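Long-range contacts in shikimate 5-dehydrogenase AroE (5-dehydroshikimate reductase) (Mycobacterium tuberculosis, PDB 4P4G), which probably catalyses the reversible NADP(H)-dependent reduction of 3-dehydroshikimate to shikimate, the fourth of seven steps on the way to chorismate: residues Arg19-Ala30 / Ala260-Leu268; Leu113-Gly124 / Leu136-Val147. All coordinates share one frame; numbering follows the deposited sequence.

Contact 1 of 2, residues Arg19-Ala30 / Ala260-Leu268. With SKM ((3R,4S,5R)-3,4,5-trihydroxycyclohex-1-ene-1-carboxylic acid), chain C.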
loop_
_atom_site.group_PDB
_atom_site.type_symbol
_atom_site.label_atom_id
_atom_site.label_comp_id
_atom_site.label_asym_id
_atom_site.label_seq_id
_atom_site.Cartn_x
_atom_site.Cartn_y
_atom_site.Cartn_z
ATOM N N ARG A 19 -7.484 -5.105 8.852
ATOM C CA ARG A 19 -7.024 -6.397 9.354
ATOM C C ARG A 19 -5.553 -6.371 9.797
ATOM O O ARG A 19 -4.962 -7.418 10.048
ATOM C CB ARG A 19 -7.226 -7.504 8.311
ATOM C CG ARG A 19 -8.643 -7.658 7.775
ATOM C CD ARG A 19 -9.677 -7.738 8.867
ATOM N NE ARG A 19 -10.895 -8.428 8.434
ATOM C CZ ARG A 19 -11.861 -7.880 7.700
ATOM N NH1 ARG A 19 -11.775 -6.618 7.285
ATOM N NH2 ARG A 19 -12.924 -8.606 7.373
ATOM N N SER A 20 -4.959 -5.183 9.881
ATOM C CA SER A 20 -3.615 -5.060 10.441
ATOM C C SER A 20 -3.456 -5.613 11.853
ATOM O O SER A 20 -2.434 -6.265 12.127
ATOM C CB SER A 20 -3.122 -3.611 10.405
ATOM O OG SER A 20 -2.601 -3.305 9.137
ATOM N N PRO A 21 -4.420 -5.336 12.769
ATOM C CA PRO A 21 -4.217 -5.843 14.132
ATOM C C PRO A 21 -4.101 -7.358 14.179
ATOM O O PRO A 21 -3.276 -7.857 14.929
ATOM C CB PRO A 21 -5.486 -5.398 14.871
ATOM C CG PRO A 21 -5.956 -4.179 14.134
ATOM C CD PRO A 21 -5.649 -4.518 12.678
ATOM N N GLN A 22 -4.925 -8.060 13.403
ATOM C CA GLN A 22 -4.870 -9.518 13.367
ATOM C C GLN A 22 -3.461 -10.001 13.025
ATOM O O GLN A 22 -2.943 -10.935 13.661
ATOM C CB GLN A 22 -5.894 -10.079 12.376
ATOM C CG GLN A 22 -7.347 -10.018 12.857
ATOM C CD GLN A 22 -8.084 -8.769 12.420
ATOM O OE1 GLN A 22 -7.512 -7.677 12.357
ATOM N NE2 GLN A 22 -9.376 -8.924 12.109
ATOM N N LEU A 23 -2.832 -9.361 12.036
ATOM C CA LEU A 23 -1.504 -9.781 11.581
ATOM C C LEU A 23 -0.428 -9.432 12.596
ATOM O O LEU A 23 0.447 -10.236 12.886
ATOM C CB LEU A 23 -1.154 -9.147 10.235
ATOM C CG LEU A 23 -1.992 -9.583 9.045
ATOM C CD1 LEU A 23 -1.393 -9.010 7.764
ATOM C CD2 LEU A 23 -2.078 -11.100 8.979
ATOM N N HIS A 24 -0.476 -8.218 13.124
ATOM C CA HIS A 24 0.545 -7.797 14.073
ATOM C C HIS A 24 0.433 -8.550 15.394
ATOM O O HIS A 24 1.447 -8.945 15.963
ATOM C CB HIS A 24 0.442 -6.293 14.328
ATOM C CG HIS A 24 1.067 -5.459 13.263
ATOM N ND1 HIS A 24 2.287 -4.828 13.435
ATOM C CD2 HIS A 24 0.654 -5.141 12.015
ATOM C CE1 HIS A 24 2.585 -4.156 12.340
ATOM N NE2 HIS A 24 1.606 -4.324 11.463
ATOM N N LEU A 25 -0.786 -8.748 15.890
ATOM C CA LEU A 25 -0.955 -9.449 17.158
ATOM C C LEU A 25 -0.483 -10.893 17.040
ATOM O O LEU A 25 0.147 -11.418 17.949
ATOM C CB LEU A 25 -2.396 -9.352 17.672
ATOM C CG LEU A 25 -2.747 -7.937 18.133
ATOM C CD1 LEU A 25 -4.234 -7.798 18.358
ATOM C CD2 LEU A 25 -1.960 -7.561 19.385
ATOM N N ALA A 26 -0.775 -11.525 15.906
ATOM C CA ALA A 26 -0.248 -12.857 15.616
ATOM C C ALA A 26 1.279 -12.870 15.652
ATOM O O ALA A 26 1.879 -13.779 16.232
ATOM C CB ALA A 26 -0.754 -13.338 14.261
ATOM N N ALA A 27 1.897 -11.867 15.026
ATOM C CA ALA A 27 3.355 -11.742 15.021
ATOM C C ALA A 27 3.902 -11.546 16.425
ATOM O O ALA A 27 4.890 -12.178 16.801
ATOM C CB ALA A 27 3.793 -10.594 14.118
ATOM N N TYR A 28 3.277 -10.660 17.196
ATOM C CA TYR A 28 3.797 -10.356 18.528
ATOM C C TYR A 28 3.729 -11.591 19.415
ATOM O O TYR A 28 4.666 -11.879 20.154
ATOM C CB TYR A 28 3.078 -9.172 19.183
ATOM C CG TYR A 28 3.092 -7.885 18.377
ATOM C CD1 TYR A 28 4.034 -7.660 17.376
ATOM C CD2 TYR A 28 2.154 -6.889 18.625
ATOM C CE1 TYR A 28 4.030 -6.480 16.637
ATOM C CE2 TYR A 28 2.139 -5.719 17.892
ATOM C CZ TYR A 28 3.074 -5.519 16.897
ATOM O OH TYR A 28 3.053 -4.353 16.171
ATOM N N ARG A 29 2.630 -12.340 19.330
ATOM C CA ARG A 29 2.531 -13.601 20.065
ATOM C C ARG A 29 3.590 -14.628 19.638
ATOM O O ARG A 29 4.173 -15.316 20.469
ATOM C CB ARG A 29 1.123 -14.190 19.924
ATOM C CG ARG A 29 0.052 -13.392 20.658
ATOM C CD ARG A 29 -1.247 -14.184 20.757
ATOM N NE ARG A 29 -1.805 -14.492 19.443
ATOM C CZ ARG A 29 -2.628 -13.687 18.775
ATOM N NH1 ARG A 29 -2.987 -12.526 19.305
ATOM N NH2 ARG A 29 -3.098 -14.046 17.582
ATOM N N ALA A 30 3.830 -14.736 18.335
ATOM C CA ALA A 30 4.864 -15.638 17.822
ATOM C C ALA A 30 6.261 -15.251 18.315
ATOM O O ALA A 30 7.117 -16.120 18.523
ATOM C CB ALA A 30 4.831 -15.669 16.306
ATOM N N ALA A 260 3.869 -17.490 10.955
ATOM C CA ALA A 260 2.773 -17.147 11.851
ATOM C C ALA A 260 1.844 -16.111 11.236
ATOM O O ALA A 260 0.621 -16.191 11.398
ATOM C CB ALA A 260 3.314 -16.643 13.182
ATOM N N MET A 261 2.416 -15.132 10.539
ATOM C CA MET A 261 1.610 -14.070 9.960
ATOM C C MET A 261 0.825 -14.594 8.766
ATOM O O MET A 261 -0.308 -14.180 8.526
ATOM C CB MET A 261 2.488 -12.885 9.573
ATOM C CG MET A 261 3.085 -12.214 10.799
ATOM S SD MET A 261 4.316 -10.966 10.381
ATOM C CE MET A 261 3.291 -9.692 9.668
ATOM N N THR A 262 1.420 -15.526 8.037
ATOM C CA THR A 262 0.728 -16.117 6.894
ATOM C C THR A 262 -0.435 -16.976 7.380
ATOM O O THR A 262 -1.526 -16.941 6.799
ATOM C CB THR A 262 1.682 -16.934 6.014
ATOM O OG1 THR A 262 2.735 -16.085 5.543
ATOM C CG2 THR A 262 0.936 -17.499 4.820
ATOM N N CYS A 263 -0.222 -17.726 8.458
ATOM C CA CYS A 263 -1.325 -18.454 9.087
ATOM C C CYS A 263 -2.438 -17.541 9.613
ATOM O O CYS A 263 -3.616 -17.909 9.588
ATOM C CB CYS A 263 -0.802 -19.325 10.211
ATOM S SG CYS A 263 0.205 -20.674 9.612
ATOM N N ALA A 264 -2.073 -16.367 10.117
ATOM C CA ALA A 264 -3.087 -15.423 10.595
ATOM C C ALA A 264 -3.929 -14.929 9.429
ATOM O O ALA A 264 -5.146 -14.775 9.554
ATOM C CB ALA A 264 -2.448 -14.258 11.305
ATOM N N LEU A 265 -3.280 -14.678 8.296
ATOM C CA LEU A 265 -3.992 -14.192 7.123
ATOM C C LEU A 265 -5.003 -15.245 6.679
ATOM O O LEU A 265 -6.124 -14.919 6.294
ATOM C CB LEU A 265 -3.018 -13.852 5.994
ATOM C CG LEU A 265 -3.580 -12.926 4.906
ATOM C CD1 LEU A 265 -3.484 -11.462 5.330
ATOM C CD2 LEU A 265 -2.858 -13.135 3.598
ATOM N N ALA A 266 -4.611 -16.514 6.768
ATOM C CA ALA A 266 -5.493 -17.617 6.381
ATOM C C ALA A 266 -6.659 -17.798 7.353
ATOM O O ALA A 266 -7.678 -18.403 7.002
ATOM C CB ALA A 266 -4.702 -18.920 6.257
ATOM N N ALA A 267 -6.501 -17.288 8.575
ATOM C CA ALA A 267 -7.522 -17.425 9.617
ATOM C C ALA A 267 -8.562 -16.302 9.577
ATOM O O ALA A 267 -9.553 -16.350 10.309
ATOM C CB ALA A 267 -6.876 -17.493 10.988
ATOM N N LEU A 268 -8.319 -15.289 8.747
ATOM C CA LEU A 268 -9.288 -14.216 8.546
ATOM C C LEU A 268 -10.519 -14.776 7.847
ATOM O O LEU A 268 -10.469 -15.866 7.277
ATOM C CB LEU A 268 -8.675 -13.107 7.689
ATOM C CG LEU A 268 -7.451 -12.361 8.241
ATOM C CD1 LEU A 268 -6.901 -11.431 7.190
ATOM C CD2 LEU A 268 -7.785 -11.572 9.502
HETATM O O12 SKM C . 0.042 0.416 4.123
HETATM C C8 SKM C . -0.953 -0.365 4.779
HETATM C C6 SKM C . -2.227 -0.258 3.989
HETATM O O7 SKM C . -2.507 1.090 3.662
HETATM C C5 SKM C . -3.313 -0.775 4.784
HETATM C C4 SKM C . -3.306 -1.021 6.093
HETATM C C1 SKM C . -4.566 -1.550 6.755
HETATM O O2 SKM C . -4.541 -1.854 7.957
HETATM O O3 SKM C . -5.621 -1.690 6.110
HETATM C C10 SKM C . -2.050 -0.799 6.988
HETATM C C9 SKM C . -1.073 0.120 6.198
HETATM O O11 SKM C . 0.147 -0.002 6.842
#
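Helix 20-30 and residues 260-267 of the last helix pack with their axes 8.5 Å apart and their N-to-C directions 142° apart, so the chains run roughly antiparallel, and Leu23 and Met261 bring their CA atoms closest. This helix-helix packing fastens the first helix of the shikimate-binding domain to the last helix of the chain. Alanines allow the close approach: Ala26 CB meets Ala264 CB at 3.5 Å, and one turn further on the methyls of Ala30 and Ala260 touch at 3.6 Å. Leu23 is the main wedge. With CG beside its backbone N (chi1 -66°), it pushes CD2 against the opposite backbone, 3.6 Å from Met261 O, while both of its methyls reach CD1 of Leu265, whose side chain lies at a slant to its own. Met261 sets CG and SD both against the methyl of Ala27, and Pro257 covers Ala27 and Ala30 from the loop before helix 258-267. At the other end Leu268, just past the helix, forks around the start of helix 20-30: CD1 rests on the CB-CG part of Arg19, and CD2 lies 3.7 Å from Gln22 CG. The contact across the helices is thus apolar; the guanidinium of Arg19 turns to a salt bridge with Asp216. The far side of helix 20-30 lies against strand 37-42 and helix 236-252. There His24 ND1 donates to Tyr28 OH, which lies 21° out of the imidazole plane, and His24 NE2 is bonded to Gln247 of helix 236-252, itself a residue of the shikimate pocket. In the first turn of helix 20-30, Ser20 OG donates a hydrogen bond of 2.7 Å to carboxylate oxygen O2 of the bound shikimate.

Contact 2 of 2, residues Leu113-Gly124 / Leu136-Val147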
loop_
_atom_site.group_PDB
_atom_site.type_symbol
_atom_site.label_atom_id
_atom_site.label_comp_id
_atom_site.label_asym_id
_atom_site.label_seq_id
_atom_site.Cartn_x
_atom_site.Cartn_y
_atom_site.Cartn_z
ATOM N N LEU A 113 3.009 -9.354 -5.862
ATOM C CA LEU A 113 3.133 -9.707 -7.279
ATOM C C LEU A 113 4.126 -10.829 -7.543
ATOM O O LEU A 113 3.886 -11.697 -8.406
ATOM C CB LEU A 113 3.503 -8.472 -8.115
ATOM C CG LEU A 113 2.385 -7.457 -8.299
ATOM C CD1 LEU A 113 2.897 -6.186 -8.964
ATOM C CD2 LEU A 113 1.286 -8.087 -9.124
ATOM N N GLY A 114 5.255 -10.823 -6.834
ATOM C CA GLY A 114 6.254 -11.871 -6.998
ATOM C C GLY A 114 7.226 -11.591 -8.138
ATOM O O GLY A 114 8.445 -11.624 -7.954
ATOM N N ALA A 115 6.676 -11.320 -9.317
ATOM C CA ALA A 115 7.471 -10.979 -10.494
ATOM C C ALA A 115 6.649 -10.117 -11.444
ATOM O O ALA A 115 5.420 -10.197 -11.456
ATOM C CB ALA A 115 7.950 -12.240 -11.203
ATOM N N ALA A 116 7.339 -9.289 -12.218
ATOM C CA ALA A 116 6.740 -8.456 -13.266
ATOM C C ALA A 116 7.892 -7.930 -14.112
ATOM O O ALA A 116 8.933 -7.559 -13.571
ATOM C CB ALA A 116 5.959 -7.311 -12.670
ATOM N N ALA A 117 7.722 -7.879 -15.429
ATOM C CA ALA A 117 8.868 -7.568 -16.288
ATOM C C ALA A 117 8.544 -6.753 -17.538
ATOM O O ALA A 117 9.449 -6.393 -18.300
ATOM C CB ALA A 117 9.592 -8.847 -16.676
ATOM N N GLY A 118 7.265 -6.469 -17.755
ATOM C CA GLY A 118 6.852 -5.823 -18.990
ATOM C C GLY A 118 6.163 -4.492 -18.777
ATOM O O GLY A 118 6.644 -3.653 -18.017
ATOM N N HIS A 119 5.048 -4.291 -19.469
ATOM C CA HIS A 119 4.308 -3.039 -19.361
ATOM C C HIS A 119 3.346 -3.130 -18.194
ATOM O O HIS A 119 2.691 -4.162 -18.007
ATOM C CB HIS A 119 3.536 -2.775 -20.652
ATOM C CG HIS A 119 4.358 -2.949 -21.891
ATOM N ND1 HIS A 119 5.378 -2.089 -22.235
ATOM C CD2 HIS A 119 4.306 -3.879 -22.875
ATOM C CE1 HIS A 119 5.927 -2.487 -23.369
ATOM N NE2 HIS A 119 5.291 -3.568 -23.781
ATOM N N ALA A 120 3.244 -2.057 -17.410
ATOM C CA ALA A 120 2.377 -2.062 -16.236
ATOM C C ALA A 120 1.458 -0.854 -16.235
ATOM O O ALA A 120 1.743 0.147 -16.891
ATOM C CB ALA A 120 3.200 -2.079 -14.957
ATOM N N LEU A 121 0.360 -0.965 -15.499
ATOM C CA LEU A 121 -0.589 0.125 -15.321
ATOM C C LEU A 121 -0.768 0.352 -13.831
ATOM O O LEU A 121 -0.846 -0.606 -13.055
ATOM C CB LEU A 121 -1.920 -0.289 -15.946
ATOM C CG LEU A 121 -2.886 0.674 -16.607
ATOM C CD1 LEU A 121 -2.187 1.452 -17.685
ATOM C CD2 LEU A 121 -4.001 -0.147 -17.232
ATOM N N VAL A 122 -0.830 1.614 -13.416
ATOM C CA VAL A 122 -1.114 1.941 -12.023
ATOM C C VAL A 122 -2.313 2.851 -12.026
ATOM O O VAL A 122 -2.318 3.858 -12.726
ATOM C CB VAL A 122 0.068 2.680 -11.346
ATOM C CG1 VAL A 122 -0.369 3.337 -10.024
ATOM C CG2 VAL A 122 1.244 1.726 -11.127
ATOM N N LEU A 123 -3.334 2.495 -11.257
ATOM C CA LEU A 123 -4.498 3.367 -11.126
ATOM C C LEU A 123 -4.452 4.174 -9.847
ATOM O O LEU A 123 -4.294 3.615 -8.757
ATOM C CB LEU A 123 -5.784 2.562 -11.121
ATOM C CG LEU A 123 -5.992 1.538 -12.220
ATOM C CD1 LEU A 123 -7.389 0.963 -12.097
ATOM C CD2 LEU A 123 -5.768 2.169 -13.573
ATOM N N GLY A 124 -4.594 5.486 -9.988
ATOM C CA GLY A 124 -4.714 6.375 -8.845
ATOM C C GLY A 124 -3.524 7.285 -8.663
ATOM O O GLY A 124 -2.482 7.082 -9.283
ATOM N N LEU A 136 6.848 -1.635 -8.590
ATOM C CA LEU A 136 6.930 -2.154 -9.958
ATOM C C LEU A 136 8.322 -1.960 -10.546
ATOM O O LEU A 136 8.858 -2.869 -11.179
ATOM C CB LEU A 136 5.869 -1.518 -10.858
ATOM C CG LEU A 136 4.433 -1.953 -10.590
ATOM C CD1 LEU A 136 3.488 -0.979 -11.275
ATOM C CD2 LEU A 136 4.200 -3.376 -11.090
ATOM N N ALA A 137 8.914 -0.785 -10.331
ATOM C CA ALA A 137 10.289 -0.540 -10.783
ATOM C C ALA A 137 11.279 -1.542 -10.177
ATOM O O ALA A 137 12.179 -2.027 -10.868
ATOM C CB ALA A 137 10.713 0.897 -10.488
ATOM N N GLU A 138 11.114 -1.847 -8.890
ATOM C CA GLU A 138 11.983 -2.810 -8.215
ATOM C C GLU A 138 11.876 -4.195 -8.859
ATOM O O GLU A 138 12.869 -4.920 -8.976
ATOM C CB GLU A 138 11.630 -2.896 -6.728
ATOM C CG GLU A 138 12.431 -3.934 -5.949
ATOM C CD GLU A 138 13.742 -3.389 -5.406
ATOM O OE1 GLU A 138 13.926 -2.152 -5.412
ATOM O OE2 GLU A 138 14.589 -4.200 -4.965
ATOM N N LEU A 139 10.669 -4.557 -9.283
ATOM C CA LEU A 139 10.436 -5.855 -9.928
ATOM C C LEU A 139 11.041 -5.917 -11.328
ATOM O O LEU A 139 11.290 -7.003 -11.859
ATOM C CB LEU A 139 8.942 -6.155 -10.009
ATOM C CG LEU A 139 8.247 -6.476 -8.688
ATOM C CD1 LEU A 139 6.746 -6.591 -8.871
ATOM C CD2 LEU A 139 8.831 -7.752 -8.091
ATOM N N GLY A 140 11.250 -4.753 -11.937
ATOM C CA GLY A 140 11.890 -4.690 -13.237
ATOM C C GLY A 140 11.000 -4.384 -14.436
ATOM O O GLY A 140 11.393 -4.694 -15.562
ATOM N N VAL A 141 9.831 -3.773 -14.228
ATOM C CA VAL A 141 8.949 -3.456 -15.369
ATOM C C VAL A 141 9.611 -2.472 -16.350
ATOM O O VAL A 141 10.454 -1.669 -15.955
ATOM C CB VAL A 141 7.542 -2.942 -14.931
ATOM C CG1 VAL A 141 6.865 -3.949 -13.985
ATOM C CG2 VAL A 141 7.628 -1.565 -14.307
ATOM N N THR A 142 9.260 -2.559 -17.631
ATOM C CA THR A 142 9.922 -1.719 -18.637
ATOM C C THR A 142 9.287 -0.331 -18.723
ATOM O O THR A 142 9.955 0.660 -19.041
ATOM C CB THR A 142 9.929 -2.369 -20.035
ATOM O OG1 THR A 142 8.584 -2.654 -20.447
ATOM C CG2 THR A 142 10.750 -3.661 -20.042
ATOM N N ASP A 143 7.995 -0.253 -18.432
ATOM C CA ASP A 143 7.297 1.016 -18.536
ATOM C C ASP A 143 6.010 0.977 -17.740
ATOM O O ASP A 143 5.424 -0.090 -17.538
ATOM C CB ASP A 143 7.017 1.367 -19.997
ATOM C CG ASP A 143 5.884 0.572 -20.568
ATOM O OD1 ASP A 143 6.100 -0.619 -20.863
ATOM O OD2 ASP A 143 4.776 1.133 -20.719
ATOM N N ILE A 144 5.595 2.143 -17.256
ATOM C CA ILE A 144 4.416 2.257 -16.424
ATOM C C ILE A 144 3.509 3.338 -16.984
ATOM O O ILE A 144 3.962 4.434 -17.288
ATOM C CB ILE A 144 4.791 2.623 -14.975
ATOM C CG1 ILE A 144 5.535 1.452 -14.312
ATOM C CG2 ILE A 144 3.534 3.032 -14.177
ATOM C CD1 ILE A 144 6.246 1.823 -13.002
ATOM N N THR A 145 2.226 3.026 -17.136
ATOM C CA THR A 145 1.250 4.062 -17.469
ATOM C C THR A 145 0.444 4.374 -16.205
ATOM O O THR A 145 -0.089 3.470 -15.563
ATOM C CB THR A 145 0.332 3.615 -18.636
ATOM O OG1 THR A 145 1.117 3.404 -19.823
ATOM C CG2 THR A 145 -0.746 4.663 -18.929
ATOM N N VAL A 146 0.393 5.650 -15.821
ATOM C CA VAL A 146 -0.378 6.082 -14.656
ATOM C C VAL A 146 -1.728 6.608 -15.120
ATOM O O VAL A 146 -1.796 7.509 -15.952
ATOM C CB VAL A 146 0.355 7.198 -13.894
ATOM C CG1 VAL A 146 -0.531 7.773 -12.773
ATOM C CG2 VAL A 146 1.661 6.673 -13.327
ATOM N N VAL A 147 -2.799 6.027 -14.594
ATOM C CA VAL A 147 -4.155 6.449 -14.937
ATOM C C VAL A 147 -4.779 7.023 -13.674
ATOM O O VAL A 147 -4.936 6.326 -12.690
ATOM C CB VAL A 147 -5.025 5.260 -15.404
ATOM C CG1 VAL A 147 -6.381 5.755 -15.899
ATOM C CG2 VAL A 147 -4.329 4.471 -16.501
HETATM O O HOH W 1 10.332 -9.423 -11.308
HETATM O O HOH W 2 11.998 -6.139 -17.779
HETATM O O HOH W 3 2.392 0.506 -19.581
#
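Leu136 and Val122 run antiparallel alongside each other, bringing Leu136 CD1 to 3.5 Å from Val122 CG2. The same CD1 also meets the methyl of Ala120, while the other branch of Leu136, CD2, reaches Leu113 CD1. Leu139, one helical turn on, crosses Leu113 at about a right angle; its CD1 sits 3.8 Å from Leu113 CB and also touches the methyl of Ala116, which also meets Val141 CG1. Helix 129-139 is in this way seated on the sheet face bearing Ala120, Val122 and Ile144. On the reverse face Leu121 and Thr145 extend in parallel from neighbouring strands, and Leu121 CD1 presses on Thr145 CB at 3.5 Å, tighter than a usual carbon contact. With CG1 of Val147 anti to the backbone N (chi1 -174°), CG2 falls beside that N and touches both Leu121 CD1 and Leu123 CD2. Strands 119-123 and 143-147 run parallel as the two strands of a right-handed beta-alpha-beta crossover, the opening unit of a Rossmann-type dinucleotide-binding domain. Ala120 N bonds to Asp143 O, and Thr145 N returns to Ala120 O; Val122 is gripped likewise between Thr145 O and Val147 N, the latter bond nearly straight at 176°. Gly124 N closes the series on Val147 O, at the head of a GxGxxA pattern consistent with NADP binding; a sulfate ion lies close by. The helix ends in a Schellman motif at Gly140, whose positive phi turns the chain toward the second strand. Around this turn one water accepts from Ala116 N and donates to Leu139 O. Another water donates to Ala120 O at 2.8 Å and, less certainly because that carboxylate is doubtfully placed, to Asp143 OD2.

From the N terminus, the chain enters contact 1 with helix 20-30, completes the mixed sheet of the substrate-binding domain, and reaches contact 2 at the end of helix 105-113. Contact 2 closes a short loop, 11 residues between its segments, that holds helix 129-139 and begins the parallel six-strand sheet. Once that sheet is complete, the chain returns through helices 236-252 and 258-267, and residues 260-268 close contact 1 across some 230 residues. Contact 2 is therefore nested inside contact 1. Their centres lie about 29 Å apart on opposite sides of the chain's centre: one ties the terminal helix to the substrate-binding domain, the other organises the nucleotide-binding domain.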